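Local coordinates for putative hydrolase (PDB 3LLC), which probably hydrolyses acyl thioesters and esters, releasing fatty acids from acylated proteins and cleaving mycophenolic acid acyl-glucuronide, at residues G68-D73 / L97-H102; Y171-S176 / P182-R187; V220-A225 / L239-D244. All coordinates share one frame; numbering follows the deposited sequence. Where two conformers were deposited one is given.

The three contacts come one after another along a single alpha/beta hydrolase chain, each closing before the next opens. Interactions 1 and 3 both lay a helix on the same mixed sheet: the first on strand 68-72, well inside it, the last on strand 237-242, an outermost strand. They lie on opposite sides of the chain's centre, with their own centres about 28 Å apart. Interaction 2 belongs to a separate two-stranded hairpin within the insertion between strands 136-143 and 209-214, consistent with the cap found there in many relatives. Its nearest atoms are about 10 Å from interaction 3 and about 16 Å from interaction 1, so none of the three contacts touches another.

Interaction 1 (G68-D73 / L97-H102); sequences GAIRFD and LAVLDH
Val-99 meets both Ile-70 and Phe-72, and through them helix 89-103 lies on strand 68-72 of the alpha/beta hydrolase sheet. This helix is the connection of a beta-alpha-beta crossover that carries the chain from strand 68-72 past strand 39-43 to the parallel strand 107-113. Along the helix, Leu-97 points away from the strand and touches Arg-130, and the first residue to reach the strand is Val-99. Its two methyls divide the work. CG1 lies against Ile-70 CG2 at 3.7 Å, the two side chains running alongside each other and pointing opposite ways; CG2 goes to Phe-72. All three residues are buried, and the contact is purely apolar. Ala-69 and Arg-71, between and beside them on the strand, instead pack against helix 53-65. Leu-100 touches Pro-105 and Thr-135, and Asp-101 after it forms a salt bridge with Arg-130. On the strand side, Phe-72 CG is straddled by its own N and C (chi1 68°), which turns a face of the ring to the valine: Val-99 CG2 sits over that face, with Phe-72 CG its closest atom at 4.1 Å.

Interaction 2 (Y171-S176 / P182-R187); sequences YFEEVS and PNIFTR
Strands 171-174 and 183-186 run antiparallel, their axes 4.7 Å apart and their directions at 157°, as the two arms of a beta hairpin. Phe-172 and Phe-185 form a hydrogen-bonded pair: Phe-172 N reaches Phe-185 O at 3.0 Å, and Phe-185 N bonds back to Phe-172 O at the same length. Next along, Glu-174 N bonds Asn-183 O at 2.9 Å, whereas the reverse bond from Asn-183 N to Glu-174 O is bent and weak.

On the face they share, the rings of Phe-172 and Phe-185 meet at a slant, their planes 34° apart. Phe-172 CZ comes to 3.6 Å from Phe-185 CD2, and Phe-172 CE1 rests on Phe-185 CB. A chi1 of 78° carries the Phe-172 ring across to its partner, where it also packs on Leu-166 of helix 160-169. Both rings touch Ile-154, and Phe-185 additionally meets Tyr-46. The other face carries Tyr-171, Glu-173 and Ile-184. There Ile-184 spans two neighbours: its CD1 touches Tyr-171 CB at 3.8 Å, and its CG2 lies 4.0 Å from Glu-173 CG.

Polar groups tie the hairpin to its surroundings. Glu-174 OE2 pairs with Arg-161, while Asn-183 OD1 accepts from Arg-47 NH1 and also from a water. Thr-186 OG1 caps Leu-189 N, making this residue the N-cap of helix 187-195. The chemistry thus implies a hairpin whose strands are joined by backbone bonds, with one aromatic face fixed against helices 149-154 and 160-169 and charged or amide ends holding it to Arg-161 and Arg-47.

Interaction 3 (V220-A225 / L239-D244); sequences VPYQHA and LTLVRD
Tyr-222, at the start of helix 222-230, meets Leu-241 of strand 237-242, the leucine side chain coming in roughly perpendicular to the tyrosine. Its CB points toward the strand and comes to 3.9 Å from Leu-241 CD2. Beyond it, a chi1 of 75° leaves the near ring carbon CD1 beside the same methyl, 4.2 Å from Leu-241 CD2 in an oblique approach. Farther out, one face of the ring receives Gln-223 OE1, 3.4 Å above the plane of the Tyr-222 ring and shifted toward the rim, while the rest of the ring and OH lead away from Leu-241. A turn along the helix, Ala-225 CB makes a second apolar contact, resting 3.9 Å from Leu-239 CD1. Nothing polar links the two segments. Ahead of the helix, Val-220 N bonds Asp-217 OD1, probably the acid of a Ser-His-Asp triad with Ser-114 and His-247. The contact joins two parts of the beta-alpha-beta unit formed by strand 209-214, helix 222-230 and strand 237-242; Tyr-222 and Ala-225 also touch Gln-213, so the helix straddles the outermost strand and its parallel neighbour, with Leu-239 reaching on to Leu-226 and Val-229.

Interaction 1 (G68-D73 / L97-H102)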
ATOM      1  N   GLY A  68     -10.783   2.555  14.687  1.00 19.76           N
ATOM      2  CA  GLY A  68     -11.095   1.531  13.724  1.00 19.59           C
ATOM      3  C   GLY A  68      -9.850   0.945  13.059  1.00 18.10           C
ATOM      4  O   GLY A  68      -8.764   1.576  12.992  1.00 18.47           O
ATOM      5  N   ALA A  69     -10.015  -0.264  12.532  1.00 17.01           N
ATOM      6  CA  ALA A  69      -8.957  -0.889  11.718  1.00 18.64           C
ATOM      7  C   ALA A  69      -9.551  -1.735  10.592  1.00 18.86           C
ATOM      8  O   ALA A  69     -10.491  -2.513  10.832  1.00 20.54           O
ATOM      9  CB  ALA A  69      -8.051  -1.735  12.601  1.00 19.57           C
ATOM     10  N   ILE A  70      -9.033  -1.555   9.373  1.00 18.84           N
ATOM     11  CA  ILE A  70      -9.413  -2.366   8.200  1.00 17.18           C
ATOM     12  C   ILE A  70      -8.151  -3.012   7.602  1.00 19.32           C
ATOM     13  O   ILE A  70      -7.180  -2.324   7.318  1.00 20.72           O
ATOM     14  CB  ILE A  70     -10.131  -1.561   7.112  1.00 19.06           C
ATOM     15  CG1 ILE A  70     -11.473  -1.030   7.611  1.00 21.90           C
ATOM     16  CG2 ILE A  70     -10.346  -2.410   5.833  1.00 19.82           C
ATOM     17  CD1 ILE A  70     -12.115   0.014   6.713  1.00 24.28           C
ATOM     18  N   ARG A  71      -8.195  -4.333   7.409  1.00 18.85           N
ATOM     19  CA  ARG A  71      -7.193  -5.026   6.571  1.00 19.03           C
ATOM     20  C   ARG A  71      -7.928  -5.829   5.518  1.00 18.85           C
ATOM     21  O   ARG A  71      -9.077  -6.252   5.764  1.00 19.05           O
ATOM     22  CB  ARG A  71      -6.364  -5.988   7.416  1.00 19.52           C
ATOM     23  CG  ARG A  71      -5.481  -5.307   8.466  1.00 20.99           C
ATOM     24  CD  ARG A  71      -4.866  -6.331   9.447  1.00 18.15           C
ATOM     25  NE  ARG A  71      -5.819  -6.875  10.393  1.00 21.18           N
ATOM     26  CZ  ARG A  71      -5.840  -8.124  10.845  1.00 23.24           C
ATOM     27  NH1 ARG A  71      -4.983  -9.043  10.408  1.00 26.66           N
ATOM     28  NH2 ARG A  71      -6.763  -8.475  11.716  1.00 25.20           N
ATOM     29  N   PHE A  72      -7.296  -6.014   4.354  1.00 18.68           N
ATOM     30  CA  PHE A  72      -7.849  -6.861   3.287  1.00 18.12           C
ATOM     31  C   PHE A  72      -6.707  -7.478   2.459  1.00 18.71           C
ATOM     32  O   PHE A  72      -5.577  -6.986   2.500  1.00 20.67           O
ATOM     33  CB  PHE A  72      -8.787  -6.062   2.390  1.00 18.66           C
ATOM     34  CG  PHE A  72      -8.081  -5.031   1.566  1.00 20.95           C
ATOM     35  CD1 PHE A  72      -7.711  -3.807   2.129  1.00 24.10           C
ATOM     36  CD2 PHE A  72      -7.734  -5.283   0.234  1.00 22.14           C
ATOM     37  CE1 PHE A  72      -7.016  -2.873   1.394  1.00 23.39           C
ATOM     38  CE2 PHE A  72      -7.045  -4.327  -0.520  1.00 25.02           C
ATOM     39  CZ  PHE A  72      -6.685  -3.116   0.080  1.00 25.87           C
ATOM     40  N   ASP A  73      -7.007  -8.578   1.773  1.00 19.90           N
ATOM     41  CA  ASP A  73      -6.038  -9.245   0.866  1.00 17.73           C
ATOM     42  C   ASP A  73      -6.315  -8.820  -0.573  1.00 18.06           C
ATOM     43  O   ASP A  73      -7.446  -8.916  -1.066  1.00 20.33           O
ATOM     44  CB  ASP A  73      -6.112 -10.765   0.983  1.00 17.75           C
ATOM     45  CG  ASP A  73      -5.311 -11.329   2.208  1.00 19.10           C
ATOM     46  OD1 ASP A  73      -4.233 -10.764   2.529  1.00 23.44           O
ATOM     47  OD2 ASP A  73      -5.758 -12.355   2.787  1.00 17.89           O
ATOM     48  N   LEU A  97     -10.248   0.879  -3.043  1.00 21.49           N
ATOM     49  CA  LEU A  97     -11.339   1.856  -3.050  0.50 21.51           C
ATOM     50  C   LEU A  97     -12.692   1.180  -2.744  1.00 23.01           C
ATOM     51  O   LEU A  97     -13.535   1.744  -2.018  1.00 23.34           O
ATOM     52  CB  LEU A  97     -11.354   2.610  -4.390  0.50 22.81           C
ATOM     53  CG  LEU A  97     -12.360   3.743  -4.606  0.50 21.06           C
ATOM     54  CD1 LEU A  97     -12.273   4.746  -3.459  0.50 16.81           C
ATOM     55  CD2 LEU A  97     -12.132   4.441  -5.964  0.50 14.27           C
ATOM     56  N   ALA A  98     -12.930  -0.017  -3.303  1.00 19.69           N
ATOM     57  CA  ALA A  98     -14.164  -0.749  -3.033  1.00 19.69           C
ATOM     58  C   ALA A  98     -14.316  -1.129  -1.546  1.00 17.46           C
ATOM     59  O   ALA A  98     -15.420  -1.125  -0.991  1.00 17.87           O
ATOM     60  CB  ALA A  98     -14.287  -2.010  -3.930  1.00 18.87           C
ATOM     61  N   VAL A  99     -13.210  -1.494  -0.918  1.00 20.20           N
ATOM     62  CA  VAL A  99     -13.237  -1.864   0.495  1.00 20.89           C
ATOM     63  C   VAL A  99     -13.572  -0.607   1.326  1.00 21.54           C
ATOM     64  O   VAL A  99     -14.467  -0.634   2.187  1.00 19.42           O
ATOM     65  CB  VAL A  99     -11.903  -2.482   0.917  1.00 22.33           C
ATOM     66  CG1 VAL A  99     -11.801  -2.524   2.462  1.00 24.58           C
ATOM     67  CG2 VAL A  99     -11.780  -3.884   0.286  1.00 21.35           C
ATOM     68  N   LEU A 100     -12.907   0.508   1.017  1.00 22.59           N
ATOM     69  CA  LEU A 100     -13.216   1.763   1.705  0.50 23.96           C
ATOM     70  C   LEU A 100     -14.680   2.183   1.511  1.00 25.42           C
ATOM     71  O   LEU A 100     -15.342   2.573   2.490  1.00 27.21           O
ATOM     72  CB  LEU A 100     -12.236   2.876   1.302  0.50 23.68           C
ATOM     73  CG  LEU A 100     -12.245   4.149   2.154  0.50 21.87           C
ATOM     74  CD1 LEU A 100     -11.540   3.927   3.487  0.50 26.39           C
ATOM     75  CD2 LEU A 100     -11.588   5.259   1.385  0.50 22.54           C
ATOM     76  N   ASP A 101     -15.210   2.085   0.284  1.00 24.81           N
ATOM     77  CA  ASP A 101     -16.599   2.452   0.006  1.00 24.70           C
ATOM     78  C   ASP A 101     -17.633   1.496   0.626  1.00 24.33           C
ATOM     79  O   ASP A 101     -18.807   1.865   0.825  1.00 23.93           O
ATOM     80  CB  ASP A 101     -16.850   2.552  -1.503  1.00 27.45           C
ATOM     81  CG  ASP A 101     -16.075   3.725  -2.171  1.00 36.94           C
ATOM     82  OD1 ASP A 101     -15.548   4.619  -1.450  1.00 40.05           O
ATOM     83  OD2 ASP A 101     -15.999   3.750  -3.429  1.00 35.18           O
ATOM     84  N   HIS A 102     -17.211   0.271   0.938  1.00 22.12           N
ATOM     85  CA  HIS A 102     -18.112  -0.695   1.579  1.00 22.37           C
ATOM     86  C   HIS A 102     -18.354  -0.296   3.049  1.00 20.67           C
ATOM     87  O   HIS A 102     -19.457  -0.373   3.528  1.00 21.64           O
ATOM     88  CB  HIS A 102     -17.526  -2.108   1.482  1.00 20.54           C
ATOM     89  CG  HIS A 102     -18.413  -3.189   2.033  1.00 24.76           C
ATOM     90  ND1 HIS A 102     -19.448  -3.748   1.308  1.00 27.79           N
ATOM     91  CD2 HIS A 102     -18.410  -3.824   3.232  1.00 24.37           C
ATOM     92  CE1 HIS A 102     -20.064  -4.657   2.049  1.00 27.28           C
ATOM     93  NE2 HIS A 102     -19.443  -4.737   3.212  1.00 26.53           N
TER

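Interaction 2 (Y171-S176 / P182-R187)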
ATOM      1  N   TYR A 171       5.797 -12.517 -18.963  1.00 18.54           N
ATOM      2  CA  TYR A 171       6.337 -12.244 -17.623  1.00 17.01           C
ATOM      3  C   TYR A 171       7.839 -12.549 -17.580  1.00 14.40           C
ATOM      4  O   TYR A 171       8.345 -13.302 -18.424  1.00 19.00           O
ATOM      5  CB  TYR A 171       5.618 -13.060 -16.513  1.00 18.74           C
ATOM      6  CG  TYR A 171       5.885 -14.569 -16.599  1.00 20.64           C
ATOM      7  CD1 TYR A 171       5.130 -15.380 -17.431  1.00 23.56           C
ATOM      8  CD2 TYR A 171       6.897 -15.159 -15.841  1.00 23.44           C
ATOM      9  CE1 TYR A 171       5.378 -16.760 -17.541  1.00 28.63           C
ATOM     10  CE2 TYR A 171       7.168 -16.550 -15.954  1.00 26.26           C
ATOM     11  CZ  TYR A 171       6.394 -17.328 -16.792  1.00 27.66           C
ATOM     12  OH  TYR A 171       6.657 -18.667 -16.911  1.00 30.09           O
ATOM     13  N   PHE A 172       8.509 -11.980 -16.594  1.00 18.30           N
ATOM     14  CA  PHE A 172       9.886 -12.349 -16.282  1.00 23.20           C
ATOM     15  C   PHE A 172      10.011 -12.633 -14.780  1.00 23.83           C
ATOM     16  O   PHE A 172       9.184 -12.192 -13.984  1.00 21.52           O
ATOM     17  CB  PHE A 172      10.916 -11.284 -16.754  1.00 20.62           C
ATOM     18  CG  PHE A 172      11.013 -10.095 -15.880  1.00 21.78           C
ATOM     19  CD1 PHE A 172      10.194  -9.010 -16.096  1.00 20.62           C
ATOM     20  CD2 PHE A 172      11.944 -10.029 -14.850  1.00 21.22           C
ATOM     21  CE1 PHE A 172      10.273  -7.901 -15.291  1.00 19.74           C
ATOM     22  CE2 PHE A 172      12.020  -8.931 -14.050  1.00 27.56           C
ATOM     23  CZ  PHE A 172      11.166  -7.851 -14.254  1.00 25.46           C
ATOM     24  N   GLU A 173      11.053 -13.384 -14.429  1.00 26.44           N
ATOM     25  CA  GLU A 173      11.316 -13.853 -13.068  1.00 31.24           C
ATOM     26  C   GLU A 173      12.617 -13.286 -12.535  1.00 34.40           C
ATOM     27  O   GLU A 173      13.556 -13.061 -13.285  1.00 33.54           O
ATOM     28  CB  GLU A 173      11.443 -15.388 -13.055  1.00 32.73           C
ATOM     29  CG  GLU A 173      10.166 -16.119 -13.381  1.00 39.20           C
ATOM     30  CD  GLU A 173      10.285 -17.637 -13.211  1.00 47.76           C
ATOM     31  OE1 GLU A 173      11.381 -18.186 -13.456  1.00 50.12           O
ATOM     32  OE2 GLU A 173       9.274 -18.278 -12.842  1.00 53.16           O
ATOM     33  N   GLU A 174      12.634 -13.051 -11.225  1.00 38.66           N
ATOM     34  CA  GLU A 174      13.849 -12.674 -10.512  0.50 40.38           C
ATOM     35  C   GLU A 174      13.886 -13.447  -9.196  1.00 42.43           C
ATOM     36  O   GLU A 174      12.848 -13.688  -8.546  1.00 42.10           O
ATOM     37  CB  GLU A 174      13.910 -11.171 -10.228  0.50 40.73           C
ATOM     38  CG  GLU A 174      13.922 -10.286 -11.458  0.50 42.89           C
ATOM     39  CD  GLU A 174      15.248 -10.289 -12.206  0.50 42.09           C
ATOM     40  OE1 GLU A 174      16.272 -10.745 -11.656  0.50 42.36           O
ATOM     41  OE2 GLU A 174      15.261  -9.819 -13.357  0.50 44.70           O
ATOM     42  N   VAL A 175      15.091 -13.876  -8.821  1.00 44.65           N
ATOM     43  CA  VAL A 175      15.320 -14.580  -7.543  1.00 47.03           C
ATOM     44  C   VAL A 175      14.890 -13.704  -6.352  1.00 46.85           C
ATOM     45  O   VAL A 175      15.200 -12.507  -6.328  1.00 47.80           O
ATOM     46  CB  VAL A 175      16.817 -14.933  -7.356  1.00 47.57           C
ATOM     47  CG1 VAL A 175      17.287 -15.886  -8.457  1.00 46.18           C
ATOM     48  CG2 VAL A 175      17.674 -13.642  -7.318  1.00 51.18           C
ATOM     49  N   SER A 176      14.170 -14.290  -5.388  1.00 45.82           N
ATOM     50  CA  SER A 176      13.748 -13.558  -4.182  1.00 47.63           C
ATOM     51  C   SER A 176      14.576 -13.935  -2.961  1.00 47.60           C
ATOM     52  O   SER A 176      14.644 -15.116  -2.599  1.00 42.61           O
ATOM     53  CB  SER A 176      12.279 -13.826  -3.844  1.00 49.59           C
ATOM     54  OG  SER A 176      11.860 -13.017  -2.742  1.00 49.88           O
ATOM     55  N   PRO A 182      10.448 -17.617  -6.758  1.00 48.83           N
ATOM     56  CA  PRO A 182      10.969 -16.318  -7.250  1.00 45.66           C
ATOM     57  C   PRO A 182       9.873 -15.295  -7.561  1.00 41.90           C
ATOM     58  O   PRO A 182       8.721 -15.672  -7.813  1.00 41.88           O
ATOM     59  CB  PRO A 182      11.741 -16.700  -8.527  1.00 46.16           C
ATOM     60  CG  PRO A 182      11.109 -17.959  -8.995  1.00 49.25           C
ATOM     61  CD  PRO A 182      10.631 -18.691  -7.760  1.00 47.88           C
ATOM     62  N   ASN A 183      10.225 -14.014  -7.482  1.00 37.78           N
ATOM     63  CA  ASN A 183       9.340 -12.937  -7.913  1.00 37.48           C
ATOM     64  C   ASN A 183       9.055 -13.048  -9.392  1.00 35.15           C
ATOM     65  O   ASN A 183       9.966 -13.298 -10.182  1.00 37.19           O
ATOM     66  CB  ASN A 183       9.985 -11.574  -7.686  1.00 37.36           C
ATOM     67  CG  ASN A 183      10.053 -11.190  -6.241  1.00 43.04           C
ATOM     68  OD1 ASN A 183       9.154 -11.500  -5.468  1.00 49.51           O
ATOM     69  ND2 ASN A 183      11.120 -10.488  -5.863  1.00 47.18           N
ATOM     70  N   ILE A 184       7.788 -12.918  -9.759  1.00 33.38           N
ATOM     71  CA  ILE A 184       7.428 -12.772 -11.144  1.00 31.56           C
ATOM     72  C   ILE A 184       6.797 -11.374 -11.339  1.00 27.97           C
ATOM     73  O   ILE A 184       6.136 -10.849 -10.444  1.00 28.53           O
ATOM     74  CB  ILE A 184       6.597 -13.944 -11.660  1.00 36.72           C
ATOM     75  CG1 ILE A 184       5.112 -13.711 -11.545  1.00 35.32           C
ATOM     76  CG2 ILE A 184       7.029 -15.305 -11.010  1.00 43.73           C
ATOM     77  CD1 ILE A 184       4.517 -13.507 -12.888  1.00 37.46           C
ATOM     78  N   PHE A 185       7.066 -10.773 -12.486  1.00 22.72           N
ATOM     79  CA  PHE A 185       6.495  -9.477 -12.853  1.00 20.98           C
ATOM     80  C   PHE A 185       5.919  -9.639 -14.280  1.00 18.39           C
ATOM     81  O   PHE A 185       6.631 -10.046 -15.202  1.00 17.25           O
ATOM     82  CB  PHE A 185       7.571  -8.395 -12.836  1.00 22.76           C
ATOM     83  CG  PHE A 185       8.200  -8.162 -11.488  1.00 22.28           C
ATOM     84  CD1 PHE A 185       7.548  -7.440 -10.516  1.00 23.83           C
ATOM     85  CD2 PHE A 185       9.465  -8.681 -11.206  1.00 27.95           C
ATOM     86  CE1 PHE A 185       8.122  -7.218  -9.263  1.00 29.18           C
ATOM     87  CE2 PHE A 185      10.055  -8.455  -9.961  1.00 26.45           C
ATOM     88  CZ  PHE A 185       9.395  -7.740  -9.001  1.00 29.73           C
ATOM     89  N   THR A 186       4.613  -9.400 -14.439  1.00 16.23           N
ATOM     90  CA  THR A 186       3.942  -9.607 -15.717  1.00 14.04           C
ATOM     91  C   THR A 186       4.067  -8.363 -16.632  1.00 17.68           C
ATOM     92  O   THR A 186       4.249  -7.226 -16.135  1.00 18.40           O
ATOM     93  CB  THR A 186       2.443  -9.928 -15.553  1.00 18.74           C
ATOM     94  OG1 THR A 186       1.788  -8.804 -14.977  1.00 18.15           O
ATOM     95  CG2 THR A 186       2.179 -11.188 -14.628  1.00 14.87           C
ATOM     96  N   ARG A 187       3.960  -8.623 -17.926  1.00 20.41           N
ATOM     97  CA  ARG A 187       3.909  -7.567 -18.938  0.50 22.32           C
ATOM     98  C   ARG A 187       2.752  -6.609 -18.606  1.00 22.17           C
ATOM     99  O   ARG A 187       2.933  -5.400 -18.652  1.00 20.05           O
ATOM    100  CB  ARG A 187       3.738  -8.161 -20.334  0.50 21.97           C
ATOM    101  CG  ARG A 187       3.789  -7.128 -21.479  0.50 24.92           C
ATOM    102  CD  ARG A 187       3.629  -7.777 -22.865  0.50 26.17           C
ATOM    103  NE  ARG A 187       3.020  -6.861 -23.825  0.50 25.38           N
ATOM    104  CZ  ARG A 187       2.781  -7.147 -25.101  0.50 33.06           C
ATOM    105  NH1 ARG A 187       3.100  -8.335 -25.600  0.50 26.62           N
ATOM    106  NH2 ARG A 187       2.215  -6.235 -25.879  0.50 35.12           N
TER
HETATM  107  O   HOH W   1       9.716 -11.907  -2.582  1.00 58.23           O

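Interaction 3 (V220-A225 / L239-D244)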
ATOM      1  N   VAL A 220      13.940  -1.014  -2.237  1.00 23.73           N
ATOM      2  CA  VAL A 220      13.608   0.405  -2.482  1.00 22.38           C
ATOM      3  C   VAL A 220      14.754   1.297  -1.918  1.00 22.54           C
ATOM      4  O   VAL A 220      14.864   1.439  -0.719  1.00 21.81           O
ATOM      5  CB  VAL A 220      12.247   0.776  -1.828  1.00 24.92           C
ATOM      6  CG1 VAL A 220      11.941   2.291  -2.009  1.00 25.67           C
ATOM      7  CG2 VAL A 220      11.106  -0.066  -2.431  1.00 26.76           C
ATOM      8  N   PRO A 221      15.630   1.854  -2.775  1.00 22.58           N
ATOM      9  CA  PRO A 221      16.746   2.682  -2.304  1.00 22.40           C
ATOM     10  C   PRO A 221      16.217   3.874  -1.514  1.00 21.84           C
ATOM     11  O   PRO A 221      15.177   4.404  -1.892  1.00 21.80           O
ATOM     12  CB  PRO A 221      17.426   3.177  -3.587  1.00 25.68           C
ATOM     13  CG  PRO A 221      16.752   2.518  -4.716  1.00 29.96           C
ATOM     14  CD  PRO A 221      15.551   1.792  -4.243  1.00 24.41           C
ATOM     15  N   TYR A 222      16.902   4.273  -0.445  1.00 21.45           N
ATOM     16  CA  TYR A 222      16.388   5.384   0.377  1.00 20.02           C
ATOM     17  C   TYR A 222      16.259   6.676  -0.457  1.00 19.65           C
ATOM     18  O   TYR A 222      15.437   7.535  -0.140  1.00 21.90           O
ATOM     19  CB  TYR A 222      17.256   5.609   1.628  1.00 19.33           C
ATOM     20  CG  TYR A 222      18.571   6.272   1.362  1.00 20.13           C
ATOM     21  CD1 TYR A 222      18.685   7.671   1.350  1.00 18.46           C
ATOM     22  CD2 TYR A 222      19.732   5.518   1.130  1.00 19.86           C
ATOM     23  CE1 TYR A 222      19.887   8.279   1.072  1.00 22.49           C
ATOM     24  CE2 TYR A 222      20.942   6.133   0.855  1.00 22.58           C
ATOM     25  CZ  TYR A 222      21.011   7.519   0.838  1.00 25.98           C
ATOM     26  OH  TYR A 222      22.205   8.138   0.567  1.00 25.94           O
ATOM     27  N   GLN A 223      17.088   6.811  -1.499  1.00 19.43           N
ATOM     28  CA  GLN A 223      17.016   7.975  -2.430  1.00 21.20           C
ATOM     29  C   GLN A 223      15.613   8.103  -3.077  1.00 20.45           C
ATOM     30  O   GLN A 223      15.188   9.215  -3.484  1.00 20.99           O
ATOM     31  CB  GLN A 223      18.092   7.870  -3.523  1.00 20.57           C
ATOM     32  CG  GLN A 223      19.564   7.960  -3.012  1.00 23.72           C
ATOM     33  CD  GLN A 223      20.220   6.603  -2.654  1.00 23.22           C
ATOM     34  OE1 GLN A 223      19.545   5.597  -2.351  1.00 20.43           O
ATOM     35  NE2 GLN A 223      21.562   6.601  -2.632  1.00 23.89           N
ATOM     36  N   HIS A 224      14.902   6.965  -3.200  1.00 19.69           N
ATOM     37  CA  HIS A 224      13.535   6.956  -3.750  1.00 20.48           C
ATOM     38  C   HIS A 224      12.572   7.720  -2.817  1.00 21.88           C
ATOM     39  O   HIS A 224      11.631   8.402  -3.307  1.00 20.96           O
ATOM     40  CB  HIS A 224      13.057   5.522  -3.957  1.00 21.75           C
ATOM     41  CG  HIS A 224      11.939   5.372  -4.943  1.00 22.61           C
ATOM     42  ND1 HIS A 224      12.075   5.703  -6.280  1.00 22.60           N
ATOM     43  CD2 HIS A 224      10.678   4.896  -4.793  1.00 25.71           C
ATOM     44  CE1 HIS A 224      10.931   5.446  -6.905  1.00 26.36           C
ATOM     45  NE2 HIS A 224      10.065   4.961  -6.026  1.00 24.56           N
ATOM     46  N   ALA A 225      12.797   7.637  -1.503  1.00 19.43           N
ATOM     47  CA  ALA A 225      11.985   8.367  -0.510  1.00 20.80           C
ATOM     48  C   ALA A 225      12.248   9.879  -0.598  1.00 22.42           C
ATOM     49  O   ALA A 225      11.320  10.676  -0.495  1.00 22.41           O
ATOM     50  CB  ALA A 225      12.229   7.845   0.946  1.00 19.49           C
ATOM     51  N   LEU A 239      10.046  12.989   6.904  1.00 17.64           N
ATOM     52  CA  LEU A 239      10.734  11.750   6.421  1.00 16.98           C
ATOM     53  C   LEU A 239      11.722  11.285   7.529  1.00 17.77           C
ATOM     54  O   LEU A 239      12.599  12.036   7.924  1.00 18.81           O
ATOM     55  CB  LEU A 239      11.466  12.023   5.095  1.00 17.18           C
ATOM     56  CG  LEU A 239      12.498  10.940   4.633  1.00 19.43           C
ATOM     57  CD1 LEU A 239      11.817   9.561   4.439  1.00 18.92           C
ATOM     58  CD2 LEU A 239      13.286  11.378   3.437  1.00 20.05           C
ATOM     59  N   THR A 240      11.528  10.066   8.044  1.00 18.13           N
ATOM     60  CA  THR A 240      12.383   9.507   9.054  1.00 17.05           C
ATOM     61  C   THR A 240      13.245   8.444   8.333  1.00 20.72           C
ATOM     62  O   THR A 240      12.708   7.409   7.884  1.00 20.40           O
ATOM     63  CB  THR A 240      11.581   8.872  10.194  1.00 20.38           C
ATOM     64  OG1 THR A 240      10.757   9.870  10.853  1.00 22.23           O
ATOM     65  CG2 THR A 240      12.574   8.226  11.289  1.00 17.51           C
ATOM     66  N   LEU A 241      14.553   8.697   8.278  1.00 19.23           N
ATOM     67  CA  LEU A 241      15.546   7.792   7.673  1.00 18.21           C
ATOM     68  C   LEU A 241      16.271   7.024   8.807  1.00 16.42           C
ATOM     69  O   LEU A 241      16.809   7.610   9.748  1.00 17.12           O
ATOM     70  CB  LEU A 241      16.556   8.567   6.839  1.00 18.40           C
ATOM     71  CG  LEU A 241      16.079   9.103   5.476  1.00 19.40           C
ATOM     72  CD1 LEU A 241      17.027  10.232   4.931  1.00 19.87           C
ATOM     73  CD2 LEU A 241      15.857   7.979   4.408  1.00 19.95           C
ATOM     74  N   VAL A 242      16.228   5.701   8.720  1.00 17.43           N
ATOM     75  CA  VAL A 242      16.786   4.835   9.748  1.00 16.21           C
ATOM     76  C   VAL A 242      18.049   4.176   9.105  1.00 17.16           C
ATOM     77  O   VAL A 242      17.893   3.350   8.191  1.00 18.33           O
ATOM     78  CB  VAL A 242      15.748   3.783  10.162  1.00 18.32           C
ATOM     79  CG1 VAL A 242      16.334   2.857  11.269  1.00 16.27           C
ATOM     80  CG2 VAL A 242      14.424   4.452  10.650  1.00 21.41           C
ATOM     81  N   ARG A 243      19.231   4.523   9.583  1.00 14.03           N
ATOM     82  CA  ARG A 243      20.496   4.176   8.917  1.00 14.94           C
ATOM     83  C   ARG A 243      20.615   2.650   8.638  1.00 18.65           C
ATOM     84  O   ARG A 243      20.979   2.269   7.524  1.00 19.16           O
ATOM     85  CB  ARG A 243      21.690   4.622   9.701  1.00 15.50           C
ATOM     86  CG  ARG A 243      23.061   4.196   9.161  1.00 19.37           C
ATOM     87  CD  ARG A 243      23.325   4.673   7.782  1.00 20.22           C
ATOM     88  NE  ARG A 243      24.625   4.180   7.292  1.00 28.70           N
ATOM     89  CZ  ARG A 243      24.799   3.064   6.572  1.00 25.01           C
ATOM     90  NH1 ARG A 243      23.754   2.265   6.230  1.00 27.06           N
ATOM     91  NH2 ARG A 243      26.027   2.740   6.197  1.00 30.52           N
ATOM     92  N   ASP A 244      20.316   1.828   9.641  1.00 18.77           N
ATOM     93  CA  ASP A 244      20.477   0.356   9.527  1.00 19.58           C
ATOM     94  C   ASP A 244      19.190  -0.406   9.206  1.00 20.42           C
ATOM     95  O   ASP A 244      19.167  -1.641   9.241  1.00 17.07           O
ATOM     96  CB  ASP A 244      21.186  -0.237  10.762  1.00 18.24           C
ATOM     97  CG  ASP A 244      20.387  -0.102  12.077  1.00 18.54           C
ATOM     98  OD1 ASP A 244      19.209   0.281  12.042  1.00 19.69           O
ATOM     99  OD2 ASP A 244      20.981  -0.342  13.158  1.00 24.87           O
TER